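Local coordinates for sortase family protein (Clostridium perfringens, PDB 6IXZ) that is probably a class C sortase, a membrane-linked cysteine transpeptidase of the kind that joins pilin subunits into pili, at residues A[59-64]-A[94-99]; A[73-78]-A[133-138]. All blocks are in the same frame, centred on the assembly; numbering follows the deposited sequence.

Contact 1: A[59-64]-A[94-99]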
loop_
_atom_site.group_PDB
_atom_site.type_symbol
_atom_site.label_atom_id
_atom_site.label_comp_id
_atom_site.label_asym_id
_atom_site.label_seq_id
_atom_site.Cartn_x
_atom_site.Cartn_y
_atom_site.Cartn_z
ATOM N N ASP A 59 7.817 -9.411 1.943
ATOM C CA ASP A 59 8.602 -8.473 2.748
ATOM C C ASP A 59 7.691 -7.378 3.313
ATOM O O ASP A 59 6.715 -7.015 2.690
ATOM C CB ASP A 59 9.729 -7.868 1.919
ATOM C CG ASP A 59 10.853 -8.875 1.612
ATOM O OD1 ASP A 59 11.798 -8.498 0.886
ATOM O OD2 ASP A 59 10.757 -10.053 2.032
ATOM N N VAL A 60 7.982 -6.881 4.507
ATOM C CA VAL A 60 7.221 -5.757 5.032
ATOM C C VAL A 60 7.984 -4.455 4.814
ATOM O O VAL A 60 9.178 -4.361 5.106
ATOM C CB VAL A 60 6.764 -5.977 6.495
ATOM C CG1 VAL A 60 7.242 -7.308 7.040
ATOM C CG2 VAL A 60 7.128 -4.825 7.423
ATOM N N LEU A 61 7.274 -3.476 4.270
ATOM C CA LEU A 61 7.828 -2.204 3.810
ATOM C C LEU A 61 7.567 -1.071 4.806
ATOM O O LEU A 61 8.083 0.037 4.659
ATOM C CB LEU A 61 7.156 -1.820 2.496
ATOM C CG LEU A 61 7.119 -2.888 1.407
ATOM C CD1 LEU A 61 6.342 -2.370 0.205
ATOM C CD2 LEU A 61 8.537 -3.270 1.023
ATOM N N GLY A 62 6.702 -1.330 5.772
ATOM C CA GLY A 62 6.350 -0.328 6.750
ATOM C C GLY A 62 4.941 -0.566 7.232
ATOM O O GLY A 62 4.458 -1.712 7.203
ATOM N N TYR A 63 4.249 0.515 7.588
ATOM C CA TYR A 63 2.839 0.429 7.955
ATOM C C TYR A 63 1.969 1.652 7.578
ATOM O O TYR A 63 2.456 2.735 7.240
ATOM C CB TYR A 63 2.713 0.154 9.453
ATOM C CG TYR A 63 3.369 1.205 10.316
ATOM C CD1 TYR A 63 2.612 2.194 10.944
ATOM C CD2 TYR A 63 4.753 1.239 10.461
ATOM C CE1 TYR A 63 3.228 3.182 11.704
ATOM C CE2 TYR A 63 5.371 2.211 11.219
ATOM C CZ TYR A 63 4.610 3.156 11.864
ATOM O OH TYR A 63 5.241 4.106 12.628
ATOM N N ILE A 64 0.667 1.459 7.683
ATOM C CA ILE A 64 -0.293 2.498 7.418
ATOM C C ILE A 64 -1.068 2.817 8.697
ATOM O O ILE A 64 -1.401 1.922 9.477
ATOM C CB ILE A 64 -1.261 2.090 6.272
ATOM C CG1 ILE A 64 -2.283 3.187 5.993
ATOM C CG2 ILE A 64 -1.973 0.769 6.579
ATOM C CD1 ILE A 64 -2.985 3.030 4.659
ATOM N N THR A 94 1.692 -2.339 -9.431
ATOM C CA THR A 94 1.388 -0.956 -9.019
ATOM C C THR A 94 2.610 -0.370 -8.362
ATOM O O THR A 94 3.520 -1.092 -8.009
ATOM C CB THR A 94 0.129 -0.831 -8.103
ATOM O OG1 THR A 94 0.432 -1.280 -6.768
ATOM C CG2 THR A 94 -1.027 -1.648 -8.677
ATOM N N SER A 95 2.661 0.960 -8.258
ATOM C CA SER A 95 3.791 1.651 -7.652
ATOM C C SER A 95 4.066 1.158 -6.237
ATOM O O SER A 95 3.140 0.799 -5.532
ATOM C CB SER A 95 3.501 3.161 -7.627
ATOM O OG SER A 95 3.260 3.619 -8.950
ATOM N N LEU A 96 5.334 1.028 -5.855
ATOM C CA LEU A 96 5.661 0.875 -4.452
ATOM C C LEU A 96 5.433 2.229 -3.758
ATOM O O LEU A 96 5.671 3.289 -4.341
ATOM C CB LEU A 96 7.094 0.419 -4.261
ATOM C CG LEU A 96 7.435 -1.013 -4.698
ATOM C CD1 LEU A 96 8.932 -1.251 -4.706
ATOM C CD2 LEU A 96 6.723 -2.010 -3.801
ATOM N N PRO A 97 4.925 2.180 -2.525
ATOM C CA PRO A 97 4.290 3.316 -1.897
ATOM C C PRO A 97 5.314 4.213 -1.250
ATOM O O PRO A 97 5.317 4.368 -0.036
ATOM C CB PRO A 97 3.402 2.668 -0.844
ATOM C CG PRO A 97 4.192 1.484 -0.426
ATOM C CD PRO A 97 4.761 0.952 -1.721
ATOM N N VAL A 98 6.213 4.761 -2.053
ATOM C CA VAL A 98 7.152 5.725 -1.542
ATOM C C VAL A 98 6.829 7.154 -2.029
ATOM O O VAL A 98 7.665 8.055 -1.878
ATOM C CB VAL A 98 8.613 5.374 -1.909
ATOM C CG1 VAL A 98 9.081 4.127 -1.164
ATOM C CG2 VAL A 98 8.796 5.222 -3.404
ATOM N N GLY A 99 5.713 7.334 -2.744
ATOM C CA GLY A 99 5.390 8.664 -3.253
ATOM C C GLY A 99 6.127 9.088 -4.517
ATOM O O GLY A 99 7.042 8.431 -4.987
#

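Contact 2: A[73-78]-A[133-138]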
loop_
_atom_site.group_PDB
_atom_site.type_symbol
_atom_site.label_atom_id
_atom_site.label_comp_id
_atom_site.label_asym_id
_atom_site.label_seq_id
_atom_site.Cartn_x
_atom_site.Cartn_y
_atom_site.Cartn_z
ATOM N N LEU A 73 -1.602 -0.840 10.541
ATOM C CA LEU A 73 -1.368 -2.193 9.968
ATOM C C LEU A 73 -0.036 -2.235 9.197
ATOM O O LEU A 73 0.328 -1.248 8.536
ATOM C CB LEU A 73 -2.505 -2.569 9.015
ATOM C CG LEU A 73 -3.888 -2.840 9.632
ATOM C CD1 LEU A 73 -4.973 -2.861 8.585
ATOM C CD2 LEU A 73 -3.916 -4.111 10.453
ATOM N N PRO A 74 0.665 -3.396 9.219
ATOM C CA PRO A 74 1.855 -3.568 8.364
ATOM C C PRO A 74 1.446 -3.636 6.920
ATOM O O PRO A 74 0.335 -4.060 6.627
ATOM C CB PRO A 74 2.442 -4.917 8.798
ATOM C CG PRO A 74 1.331 -5.612 9.508
ATOM C CD PRO A 74 0.485 -4.527 10.134
ATOM N N ILE A 75 2.351 -3.245 6.044
ATOM C CA ILE A 75 2.185 -3.349 4.598
ATOM C C ILE A 75 3.251 -4.280 4.030
ATOM O O ILE A 75 4.449 -4.057 4.203
ATOM C CB ILE A 75 2.276 -1.982 3.917
ATOM C CG1 ILE A 75 1.132 -1.080 4.371
ATOM C CG2 ILE A 75 2.207 -2.113 2.398
ATOM C CD1 ILE A 75 1.571 0.357 4.460
ATOM N N TYR A 76 2.786 -5.384 3.452
ATOM C CA TYR A 76 3.631 -6.343 2.764
ATOM C C TYR A 76 3.709 -5.963 1.274
ATOM O O TYR A 76 2.807 -5.333 0.735
ATOM C CB TYR A 76 3.043 -7.756 2.895
ATOM C CG TYR A 76 2.964 -8.262 4.319
ATOM C CD1 TYR A 76 1.876 -7.955 5.120
ATOM C CD2 TYR A 76 3.977 -9.054 4.867
ATOM C CE1 TYR A 76 1.776 -8.441 6.400
ATOM C CE2 TYR A 76 3.874 -9.549 6.151
ATOM C CZ TYR A 76 2.792 -9.209 6.922
ATOM O OH TYR A 76 2.694 -9.645 8.222
ATOM N N TYR A 77 4.761 -6.401 0.596
ATOM C CA TYR A 77 4.714 -6.459 -0.851
ATOM C C TYR A 77 4.037 -7.759 -1.274
ATOM O O TYR A 77 4.345 -8.830 -0.734
ATOM C CB TYR A 77 6.106 -6.379 -1.491
ATOM C CG TYR A 77 5.993 -6.202 -2.988
ATOM C CD1 TYR A 77 6.078 -7.302 -3.857
ATOM C CD2 TYR A 77 5.573 -4.995 -3.515
ATOM C CE1 TYR A 77 5.889 -7.153 -5.219
ATOM C CE2 TYR A 77 5.388 -4.830 -4.876
ATOM C CZ TYR A 77 5.534 -5.921 -5.717
ATOM O OH TYR A 77 5.298 -5.753 -7.052
ATOM N N GLY A 78 3.135 -7.641 -2.244
ATOM C CA GLY A 78 2.591 -8.802 -2.936
ATOM C C GLY A 78 1.178 -9.063 -2.458
ATOM O O GLY A 78 0.755 -8.506 -1.460
ATOM N N LEU A 133 1.260 6.935 5.677
ATOM C CA LEU A 133 2.130 5.809 5.391
ATOM C C LEU A 133 3.487 6.051 6.028
ATOM O O LEU A 133 4.080 7.122 5.872
ATOM C CB LEU A 133 2.322 5.655 3.878
ATOM C CG LEU A 133 1.060 5.408 3.064
ATOM C CD1 LEU A 133 1.411 5.009 1.647
ATOM C CD2 LEU A 133 0.233 4.331 3.732
ATOM N N HIS A 134 4.046 4.979 6.570
ATOM C CA HIS A 134 5.381 4.984 7.157
ATOM C C HIS A 134 6.224 3.902 6.524
ATOM O O HIS A 134 6.088 2.738 6.885
ATOM C CB HIS A 134 5.241 4.731 8.659
ATOM C CG HIS A 134 4.562 5.850 9.372
ATOM N ND1 HIS A 134 5.143 7.089 9.491
ATOM C CD2 HIS A 134 3.295 5.987 9.817
ATOM C CE1 HIS A 134 4.313 7.902 10.112
ATOM N NE2 HIS A 134 3.179 7.262 10.309
ATOM N N ILE A 135 7.000 4.256 5.494
ATOM C CA ILE A 135 7.534 3.270 4.558
ATOM C C ILE A 135 9.012 3.584 4.328
ATOM O O ILE A 135 9.351 4.687 3.908
ATOM C CB ILE A 135 6.804 3.348 3.208
ATOM C CG1 ILE A 135 5.297 3.093 3.400
ATOM C CG2 ILE A 135 7.443 2.410 2.194
ATOM C CD1 ILE A 135 4.887 1.642 3.404
ATOM N N LEU A 136 9.891 2.674 4.738
ATOM C CA LEU A 136 11.338 2.883 4.633
ATOM C C LEU A 136 11.738 4.291 5.095
ATOM O O LEU A 136 12.451 5.012 4.388
ATOM C CB LEU A 136 11.813 2.621 3.195
ATOM C CG LEU A 136 11.906 1.161 2.736
ATOM C CD1 LEU A 136 11.074 0.225 3.593
ATOM C CD2 LEU A 136 11.519 1.017 1.281
ATOM N N LYS A 137 11.264 4.674 6.275
ATOM C CA LYS A 137 11.668 5.930 6.929
ATOM C C LYS A 137 10.997 7.177 6.361
ATOM O O LYS A 137 11.153 8.270 6.900
ATOM C CB LYS A 137 13.186 6.108 6.879
ATOM C CG LYS A 137 13.951 4.972 7.519
ATOM C CD LYS A 137 13.873 5.061 9.029
ATOM C CE LYS A 137 14.969 5.951 9.587
ATOM N NZ LYS A 137 14.915 5.992 11.076
ATOM N N LYS A 138 10.208 7.006 5.306
ATOM C CA LYS A 138 9.399 8.095 4.789
ATOM C C LYS A 138 8.082 8.168 5.521
ATOM O O LYS A 138 7.450 7.142 5.802
ATOM C CB LYS A 138 9.157 7.927 3.294
ATOM C CG LYS A 138 10.409 8.106 2.447
ATOM C CD LYS A 138 10.052 8.334 0.990
ATOM C CE LYS A 138 9.997 9.817 0.650
ATOM N NZ LYS A 138 11.310 10.325 0.147
#

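Contact 1: A[59-64]-A[94-99]
L61 meets L96 and P97 through a single methyl, CD1, which is the tight spot of a small, wholly apolar contact. The CD1 of L61 packs 4.0 Å from CD2 of L96 and 4.2 Å from CD of the P97 ring; both neighbours cross the L61 side chain at about a right angle. CD1 of L61 is anti to CA (chi2 177°), an extended chain that carries this methyl to the loop. L96 answers with CD2, the branch turned back from its own extended line, and the L96 side chain also touches I33 of helix 23-41. In the sortase beta-barrel this joins strand 60-66 to the loop between strands 88-90 and 103-109. The loop is shaped by an inverse gamma turn centred on P97, closed by V98 N to L96 O at 2.8 Å, and the ring also rests on L133, I135 and S105. Polar ties fix the approach to the turn: L96 N bonds to N37 OD1, and S95 uses OG on H104 N and its carbonyl on S105 OG. Toward D59 and V60 the segment becomes partly exposed and its side chains meet other neighbours, D59 OD1 taking the H56 backbone N and V60 lying on Y76.

Contact 2: A[73-78]-A[133-138]
I75 and I135 touch through their terminal methyls, CD1 to CD1 at 3.7 Å, with the two side chains crossing at about a right angle. The bond from CA to CB of I75 points toward 133-138, and the same CD1 lies 4.3 Å from L133 CD2, so one methyl faces two residues of strand 130-135. I135 starts off to the side, and a chi2 of -85° bends CD1 out of line with CA and onto I75. All three residues are buried, and I64 packs against both I75 and L133, widening the apolar patch. The nearest CA atoms, of I75 and I135, are 8.5 Å apart because strand 60-66 lies between the two strands in the closed sheet of the sortase barrel. I75 is held in that sheet by backbone bonds to L61 and G62. I135 is set by a type I' turn, I135 to K138, the tight two-residue link of a beta hairpin; I135 N to K138 O is 2.9 Å and K138 N to I135 O is 2.8 Å. At the turn, L136 lies on L29, I30 and I33 of helix 23-41. On strand 130-135, H134 stacks its ring with Y63, while ND1 bonded to D139 and NE2 to E65 fix the imidazole rotation; two carboxylates would tend to favour its protonated form.

From the N terminus, helices 5-18 and 23-41 come first, and the chain then enters strand 60-66, one side of contact 1. Strand 71-77 follows directly and supplies the first half of contact 2. The loop 94-99 then returns to 59-64 and closes contact 1, with a 29-residue intervening section. Contact 2 closes later, when 133-138 reaches 73-78 across 54 residues. The segments alternate along the chain, so the two closures cross instead of nesting. Their centres are only about 4 Å apart: contact 1 ties a loop to strand 60-66, and contact 2 joins the strands that border that strand within one sheet.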